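Local coordinates for pesticidal crystal protein Cry4Aa (Bacillus thuringiensis, PDB 2C9K) that kills mosquito larvae by binding midgut epithelial cells and causing their colloid-osmotic lysis, acting as a pore-forming crystal toxin, at residues 297-303 with 341-347; 374-378 with 389-393; 312-316 with 337-341. The contacts are given in a common frame with arbitrary orientation. Numbering follows the deposited sequence.

Interaction 1: 297-303 with 341-347; sequences DSLNFYE and DKLKSLG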
# COMPACT_ATOMS: atom_id res chain seq x y z
N ASP A 297 -16.59 -10.16 -4.10
CA ASP A 297 -17.49 -10.83 -5.04
C ASP A 297 -18.75 -10.00 -5.31
O ASP A 297 -19.12 -9.79 -6.47
CB ASP A 297 -17.93 -12.20 -4.53
CG ASP A 297 -16.87 -13.25 -4.72
OD1 ASP A 297 -16.16 -13.14 -5.73
OD2 ASP A 297 -16.76 -14.17 -3.89
N SER A 298 -19.41 -9.55 -4.25
CA SER A 298 -20.62 -8.75 -4.40
C SER A 298 -20.99 -7.93 -3.16
O SER A 298 -20.57 -8.23 -2.05
CB SER A 298 -21.80 -9.66 -4.76
OG SER A 298 -22.03 -10.63 -3.75
N LEU A 299 -21.78 -6.88 -3.39
CA LEU A 299 -22.28 -6.00 -2.34
C LEU A 299 -23.78 -6.28 -2.20
O LEU A 299 -24.52 -6.24 -3.17
CB LEU A 299 -22.03 -4.54 -2.73
CG LEU A 299 -20.85 -3.84 -2.06
CD1 LEU A 299 -19.76 -4.83 -1.72
CD2 LEU A 299 -20.33 -2.74 -2.98
N ASN A 300 -24.22 -6.55 -0.98
CA ASN A 300 -25.62 -6.89 -0.75
C ASN A 300 -26.29 -5.96 0.26
O ASN A 300 -26.08 -6.09 1.46
CB ASN A 300 -25.70 -8.33 -0.28
CG ASN A 300 -24.91 -9.28 -1.17
OD1 ASN A 300 -25.41 -9.75 -2.20
ND2 ASN A 300 -23.67 -9.54 -0.80
N PHE A 301 -27.10 -5.03 -0.24
CA PHE A 301 -27.81 -4.07 0.60
C PHE A 301 -29.31 -4.34 0.66
O PHE A 301 -29.98 -4.41 -0.38
CB PHE A 301 -27.60 -2.64 0.08
CG PHE A 301 -26.23 -2.10 0.35
CD1 PHE A 301 -25.12 -2.60 -0.32
CD2 PHE A 301 -26.05 -1.07 1.27
CE1 PHE A 301 -23.85 -2.10 -0.06
CE2 PHE A 301 -24.78 -0.56 1.53
CZ PHE A 301 -23.68 -1.07 0.87
N TYR A 302 -29.85 -4.48 1.87
CA TYR A 302 -31.28 -4.70 2.05
C TYR A 302 -32.02 -3.37 2.11
O TYR A 302 -31.58 -2.44 2.78
CB TYR A 302 -31.56 -5.47 3.34
CG TYR A 302 -31.08 -6.89 3.38
CD1 TYR A 302 -29.82 -7.21 3.87
CD2 TYR A 302 -31.91 -7.93 2.96
CE1 TYR A 302 -29.40 -8.54 3.96
CE2 TYR A 302 -31.50 -9.26 3.04
CZ TYR A 302 -30.24 -9.56 3.54
OH TYR A 302 -29.84 -10.87 3.62
N GLU A 303 -33.16 -3.29 1.43
CA GLU A 303 -33.98 -2.08 1.43
C GLU A 303 -35.26 -2.39 2.19
O GLU A 303 -35.54 -3.55 2.49
CB GLU A 303 -34.33 -1.68 0.00
CG GLU A 303 -35.00 -2.80 -0.77
CD GLU A 303 -35.58 -2.34 -2.08
OE1 GLU A 303 -34.83 -1.79 -2.91
OE2 GLU A 303 -36.80 -2.53 -2.28
N ASP A 341 -37.30 -7.21 4.66
CA ASP A 341 -36.67 -6.31 3.68
C ASP A 341 -36.19 -7.00 2.41
O ASP A 341 -35.96 -8.21 2.40
CB ASP A 341 -35.51 -5.56 4.33
CG ASP A 341 -34.86 -6.35 5.44
OD1 ASP A 341 -34.77 -7.59 5.32
OD2 ASP A 341 -34.44 -5.72 6.44
N LYS A 342 -36.04 -6.22 1.35
CA LYS A 342 -35.60 -6.73 0.06
C LYS A 342 -34.10 -6.63 -0.19
O LYS A 342 -33.47 -5.62 0.12
CB LYS A 342 -36.31 -6.00 -1.08
CG LYS A 342 -37.64 -6.60 -1.50
CD LYS A 342 -38.07 -6.03 -2.84
CE LYS A 342 -37.04 -6.34 -3.92
NZ LYS A 342 -37.40 -5.76 -5.25
N LEU A 343 -33.55 -7.68 -0.78
CA LEU A 343 -32.13 -7.72 -1.08
C LEU A 343 -31.85 -7.15 -2.48
O LEU A 343 -32.39 -7.61 -3.48
CB LEU A 343 -31.63 -9.17 -0.98
CG LEU A 343 -30.11 -9.39 -0.91
CD1 LEU A 343 -29.54 -8.55 0.22
CD2 LEU A 343 -29.79 -10.86 -0.68
N LYS A 344 -31.02 -6.11 -2.52
CA LYS A 344 -30.61 -5.48 -3.78
C LYS A 344 -29.12 -5.77 -3.87
O LYS A 344 -28.32 -5.09 -3.23
CB LYS A 344 -30.83 -3.96 -3.74
CG LYS A 344 -32.27 -3.50 -3.90
CD LYS A 344 -32.80 -3.81 -5.28
CE LYS A 344 -34.04 -3.00 -5.60
NZ LYS A 344 -33.74 -1.55 -5.82
N SER A 345 -28.77 -6.76 -4.67
CA SER A 345 -27.37 -7.16 -4.81
C SER A 345 -26.67 -6.71 -6.10
O SER A 345 -27.30 -6.53 -7.13
CB SER A 345 -27.30 -8.69 -4.68
OG SER A 345 -25.97 -9.15 -4.81
N LEU A 346 -25.36 -6.51 -6.01
CA LEU A 346 -24.51 -6.12 -7.14
C LEU A 346 -23.32 -7.08 -7.18
O LEU A 346 -22.44 -7.02 -6.33
CB LEU A 346 -23.99 -4.69 -6.99
CG LEU A 346 -22.81 -4.36 -7.93
CD1 LEU A 346 -23.27 -4.42 -9.37
CD2 LEU A 346 -22.25 -2.98 -7.62
N GLY A 347 -23.31 -7.97 -8.17
CA GLY A 347 -22.24 -8.94 -8.28
C GLY A 347 -21.06 -8.44 -9.08
O GLY A 347 -21.12 -7.38 -9.70

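Interaction 2: 374-378 with 389-393; sequences SKMDF and KELTA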
# COMPACT_ATOMS: atom_id res chain seq x y z
N SER A 374 -28.99 5.36 0.59
CA SER A 374 -30.22 5.01 -0.09
C SER A 374 -29.98 4.80 -1.58
O SER A 374 -30.83 4.25 -2.28
CB SER A 374 -31.28 6.10 0.11
OG SER A 374 -30.96 7.29 -0.60
N LYS A 375 -28.81 5.21 -2.06
CA LYS A 375 -28.50 5.05 -3.48
C LYS A 375 -26.99 5.02 -3.74
O LYS A 375 -26.22 5.73 -3.08
CB LYS A 375 -29.14 6.18 -4.28
CG LYS A 375 -28.93 6.09 -5.77
CD LYS A 375 -29.34 7.37 -6.47
CE LYS A 375 -29.08 7.29 -7.96
NZ LYS A 375 -29.81 6.14 -8.57
N MET A 376 -26.56 4.20 -4.70
CA MET A 376 -25.14 4.12 -5.02
C MET A 376 -24.85 3.95 -6.51
O MET A 376 -25.49 3.17 -7.20
CB MET A 376 -24.47 2.97 -4.25
CG MET A 376 -24.36 3.22 -2.77
SD MET A 376 -23.59 1.83 -1.93
CE MET A 376 -25.00 0.76 -1.71
N ASP A 377 -23.86 4.69 -6.98
CA ASP A 377 -23.44 4.64 -8.37
C ASP A 377 -22.02 4.13 -8.40
O ASP A 377 -21.08 4.84 -8.02
CB ASP A 377 -23.46 6.04 -8.99
CG ASP A 377 -24.85 6.55 -9.22
OD1 ASP A 377 -24.98 7.76 -9.51
OD2 ASP A 377 -25.81 5.75 -9.12
N PHE A 378 -21.85 2.89 -8.87
CA PHE A 378 -20.53 2.30 -8.97
C PHE A 378 -19.91 2.56 -10.33
O PHE A 378 -20.59 2.56 -11.36
CB PHE A 378 -20.61 0.79 -8.72
CG PHE A 378 -21.22 0.42 -7.40
CD1 PHE A 378 -22.60 0.32 -7.26
CD2 PHE A 378 -20.41 0.21 -6.29
CE1 PHE A 378 -23.17 0.02 -6.03
CE2 PHE A 378 -20.98 -0.09 -5.05
CZ PHE A 378 -22.36 -0.19 -4.92
N LYS A 389 -22.94 0.84 -12.91
CA LYS A 389 -24.01 0.05 -12.34
C LYS A 389 -24.65 0.85 -11.23
O LYS A 389 -24.04 1.76 -10.68
CB LYS A 389 -23.47 -1.27 -11.80
CG LYS A 389 -23.94 -2.48 -12.57
CD LYS A 389 -23.61 -2.36 -14.05
CE LYS A 389 -24.09 -3.58 -14.83
NZ LYS A 389 -23.45 -4.84 -14.35
N GLU A 390 -25.90 0.52 -10.91
CA GLU A 390 -26.61 1.26 -9.88
C GLU A 390 -27.21 0.28 -8.89
O GLU A 390 -27.46 -0.88 -9.21
CB GLU A 390 -27.70 2.11 -10.53
CG GLU A 390 -28.09 3.37 -9.76
CD GLU A 390 -28.98 4.31 -10.58
OE1 GLU A 390 -30.11 3.90 -10.95
OE2 GLU A 390 -28.56 5.46 -10.84
N LEU A 391 -27.41 0.75 -7.67
CA LEU A 391 -28.00 -0.04 -6.59
C LEU A 391 -28.86 0.97 -5.82
O LEU A 391 -28.32 1.90 -5.20
CB LEU A 391 -26.90 -0.62 -5.70
CG LEU A 391 -27.28 -1.82 -4.84
CD1 LEU A 391 -27.68 -2.99 -5.72
CD2 LEU A 391 -26.10 -2.21 -3.96
N THR A 392 -30.17 0.81 -5.87
CA THR A 392 -31.07 1.75 -5.20
C THR A 392 -32.12 1.16 -4.27
O THR A 392 -32.72 0.13 -4.55
CB THR A 392 -31.80 2.61 -6.23
OG1 THR A 392 -30.85 3.42 -6.94
CG2 THR A 392 -32.82 3.51 -5.55
N ALA A 393 -32.33 1.84 -3.15
CA ALA A 393 -33.31 1.43 -2.16
C ALA A 393 -34.69 1.75 -2.73
O ALA A 393 -35.02 2.92 -2.97
CB ALA A 393 -33.09 2.18 -0.86

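Interaction 3: 312-316 with 337-341; sequences FFTSH and HNVTD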
# COMPACT_ATOMS: atom_id res chain seq x y z
N PHE A 312 -34.33 3.51 2.09
CA PHE A 312 -32.90 3.51 2.24
C PHE A 312 -32.45 2.11 2.58
O PHE A 312 -33.28 1.23 2.85
CB PHE A 312 -32.46 4.52 3.33
CG PHE A 312 -33.10 4.30 4.67
CD1 PHE A 312 -32.80 3.17 5.43
CD2 PHE A 312 -33.99 5.23 5.18
CE1 PHE A 312 -33.38 2.98 6.68
CE2 PHE A 312 -34.58 5.04 6.43
CZ PHE A 312 -34.26 3.91 7.18
N PHE A 313 -31.15 1.87 2.54
CA PHE A 313 -30.65 0.55 2.84
C PHE A 313 -30.54 0.34 4.33
O PHE A 313 -29.77 0.99 5.04
CB PHE A 313 -29.33 0.31 2.12
CG PHE A 313 -29.48 0.23 0.62
CD1 PHE A 313 -28.81 1.11 -0.21
CD2 PHE A 313 -30.33 -0.72 0.05
CE1 PHE A 313 -28.98 1.06 -1.59
CE2 PHE A 313 -30.51 -0.78 -1.33
CZ PHE A 313 -29.84 0.11 -2.15
N THR A 314 -31.37 -0.58 4.80
CA THR A 314 -31.44 -0.93 6.19
C THR A 314 -30.15 -1.52 6.73
O THR A 314 -29.67 -1.12 7.79
CB THR A 314 -32.59 -1.92 6.39
OG1 THR A 314 -33.76 -1.20 6.76
CG2 THR A 314 -32.25 -2.97 7.43
N SER A 315 -29.60 -2.48 5.99
CA SER A 315 -28.39 -3.18 6.40
C SER A 315 -27.65 -3.71 5.17
O SER A 315 -28.09 -3.49 4.04
CB SER A 315 -28.77 -4.34 7.31
OG SER A 315 -29.79 -5.12 6.70
N HIS A 316 -26.53 -4.41 5.38
CA HIS A 316 -25.79 -4.96 4.25
C HIS A 316 -24.76 -5.99 4.66
O HIS A 316 -24.49 -6.17 5.84
CB HIS A 316 -25.10 -3.85 3.46
CG HIS A 316 -23.85 -3.33 4.11
ND1 HIS A 316 -23.87 -2.57 5.25
CD2 HIS A 316 -22.55 -3.47 3.76
CE1 HIS A 316 -22.63 -2.25 5.58
NE2 HIS A 316 -21.81 -2.78 4.70
N HIS A 337 -30.84 -5.10 10.09
CA HIS A 337 -31.61 -5.94 9.17
C HIS A 337 -33.00 -6.35 9.64
O HIS A 337 -33.15 -7.15 10.56
CB HIS A 337 -30.82 -7.21 8.85
CG HIS A 337 -31.47 -8.09 7.83
ND1 HIS A 337 -31.35 -9.46 7.85
CD2 HIS A 337 -32.24 -7.80 6.76
CE1 HIS A 337 -32.02 -9.98 6.83
NE2 HIS A 337 -32.56 -8.98 6.15
N ASN A 338 -34.03 -5.81 8.99
CA ASN A 338 -35.40 -6.18 9.33
C ASN A 338 -35.52 -7.60 8.80
O ASN A 338 -34.58 -8.12 8.20
CB ASN A 338 -36.42 -5.28 8.62
CG ASN A 338 -35.88 -3.89 8.30
OD1 ASN A 338 -35.56 -3.10 9.20
ND2 ASN A 338 -35.79 -3.58 7.00
N VAL A 339 -36.67 -8.23 8.99
CA VAL A 339 -36.86 -9.59 8.49
C VAL A 339 -37.74 -9.61 7.24
O VAL A 339 -37.89 -10.64 6.58
CB VAL A 339 -37.52 -10.49 9.57
CG1 VAL A 339 -37.47 -11.94 9.13
CG2 VAL A 339 -36.82 -10.29 10.91
N THR A 340 -38.31 -8.45 6.92
CA THR A 340 -39.18 -8.31 5.76
C THR A 340 -38.62 -7.35 4.71
O THR A 340 -39.39 -6.76 3.95
CB THR A 340 -40.57 -7.78 6.18
OG1 THR A 340 -40.43 -6.46 6.71
CG2 THR A 340 -41.19 -8.70 7.24
N ASP A 341 -37.30 -7.21 4.66
CA ASP A 341 -36.67 -6.31 3.68
C ASP A 341 -36.19 -7.00 2.41
O ASP A 341 -35.96 -8.21 2.40
CB ASP A 341 -35.51 -5.56 4.33
CG ASP A 341 -34.86 -6.35 5.44
OD1 ASP A 341 -34.77 -7.59 5.32
OD2 ASP A 341 -34.44 -5.72 6.44

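Interaction 1: 297-303 with 341-347
Glu303 is the residue most covered here, with 108 Å² buried. It ends strand 294-303, which runs antiparallel to the edge strand 342-347 (150° between directions, axes 4.5 Å apart). Its carboxylate reaches along the neighbouring strand, and OE1 forms a salt bridge with Lys344 NZ at 3.1 Å. Both groups have further partners at the end of strand 386-392 and just beyond it: Lys344 NZ donates to Thr392 O, and Glu303 OE1 accepts from Gly394 N. Leu343 and Tyr302 come next in buried area. They form a non-hydrogen-bonded pair and lie on the other sheet face from Glu303. Leu343 CD1 sits over the Tyr302 ring, 3.4 Å from its centroid and 10° off the normal, a clear CH-pi contact. On that same face, Ser345 OG donates to Asn300 OD1 at 2.7 Å. The backbone ladder holds the strands in register. Leu299 N bonds to Leu346 O (3.0 Å) and Phe301 N to Lys344 O (3.2 Å); Leu346 N and Lys344 N return bonds to Leu299 O and Phe301 O. Glu303 N to Lys342 O (2.7 Å) continues it. The sheet belongs to the central, beta-prism domain of three-domain Cry toxins. On the Glu303 face a salt bridge within the sheet presents both charges to backbone atoms of 392-394, beside apolar Leu299, Phe301 and Leu346, which pack on the second sheet; the Tyr302 face relies on a CH-pi contact and a hydroxyl-amide bond.

Interaction 2: 374-378 with 389-393
Five backbone hydrogen bonds link strand 374-378 to 389-393. Met376 and Leu391 satisfy each other in both directions: Met376 N donates to Leu391 O at 2.9 Å, and Leu391 N to Met376 O at 3.1 Å. Phe378 and Lys389 do the same, with Phe378 N to Lys389 O at 3.1 Å and Lys389 N to Phe378 O at 3.3 Å. Ala393 N adds a nearly straight bond to Ser374 O at 3.0 Å. The strands are antiparallel, at 170°, and form a beta hairpin in one of the Greek-key sheets of the central beta-prism domain. On the hairpin's other flank, Ser374 and Lys375 both face Ile360 in a classic beta bulge, and their backbones bond to it. Lys375, Asp377, Glu390 and Thr392 share one face. Lys375 NZ makes a salt bridge with Glu390 OE2 at 2.7 Å, although the placing of NZ is less sure. It also gives a weak hydrogen bond to Thr392 OG1 at 3.3 Å. Asp377 OD2 lies 3.3 Å from Glu390 OE2; these are two acceptors of like charge, not a bond. Thr392 O accepts from Lys344 NZ of the neighbouring sheet. On the face of Met376, Phe378, Leu391 and Lys389, Met376 CE packs 3.9 Å from Leu391 CD2, and Leu391 CB meets the edge of the Phe378 ring, 3.8 Å from CE1.

Interaction 3: 312-316 with 337-341
Thr314 lays its methyl group over the backbone of His337, with CG2 3.5 Å from His337 CA. The contact lies at the end of a Greek-key sheet of the beta-prism domain. Segment 337-341 is in the loop that carries the chain from one edge strand, 329-335, to the other, 342-347. Segment 312-316 leads into an inner strand that the loop must pass. Only one hydrogen bond joins the two segments: Asn338 ND2 donates to Thr314 OG1 at 3.1 Å. The same methyl of Thr314 also approaches the loop's far end, with CG2 3.7 Å from Asp341 OD2. Within the loop, Asn338 N gives a weak hydrogen bond to Asp341 OD2 at 2.6 Å. The contact is small, with 177 Å² buried in total. Thr314 also bonds through its backbone to Tyr302 of the adjoining strand and to Asn336, just before segment 337-341, and the His337 ring meets that of Tyr302. Beside Thr314, Ser315 OG lies 3.2 Å from His337 CB.

Interactions 1 and 3 belong to one Greek-key sheet, with centres about 10 Å apart. They share Asp341, and interaction 3 is nested in the loop that interaction 1 closes. Their strands are neighbours: Tyr302 O lies 2.8 Å from Thr314 N, and Tyr302 N 3.0 Å from Ser315 O. Interaction 2 lies in a second sheet packed against the first. Its centre is about 10 Å from that of interaction 1 and about 15 Å from that of interaction 3. Lys344 NZ comes within 2.3 Å of Thr392 O, a short but probable hydrogen bond. Leu346 CD2 packs 3.3 Å from Phe378 CD1, and Phe313 CZ lies 3.2 Å from Ala393 N.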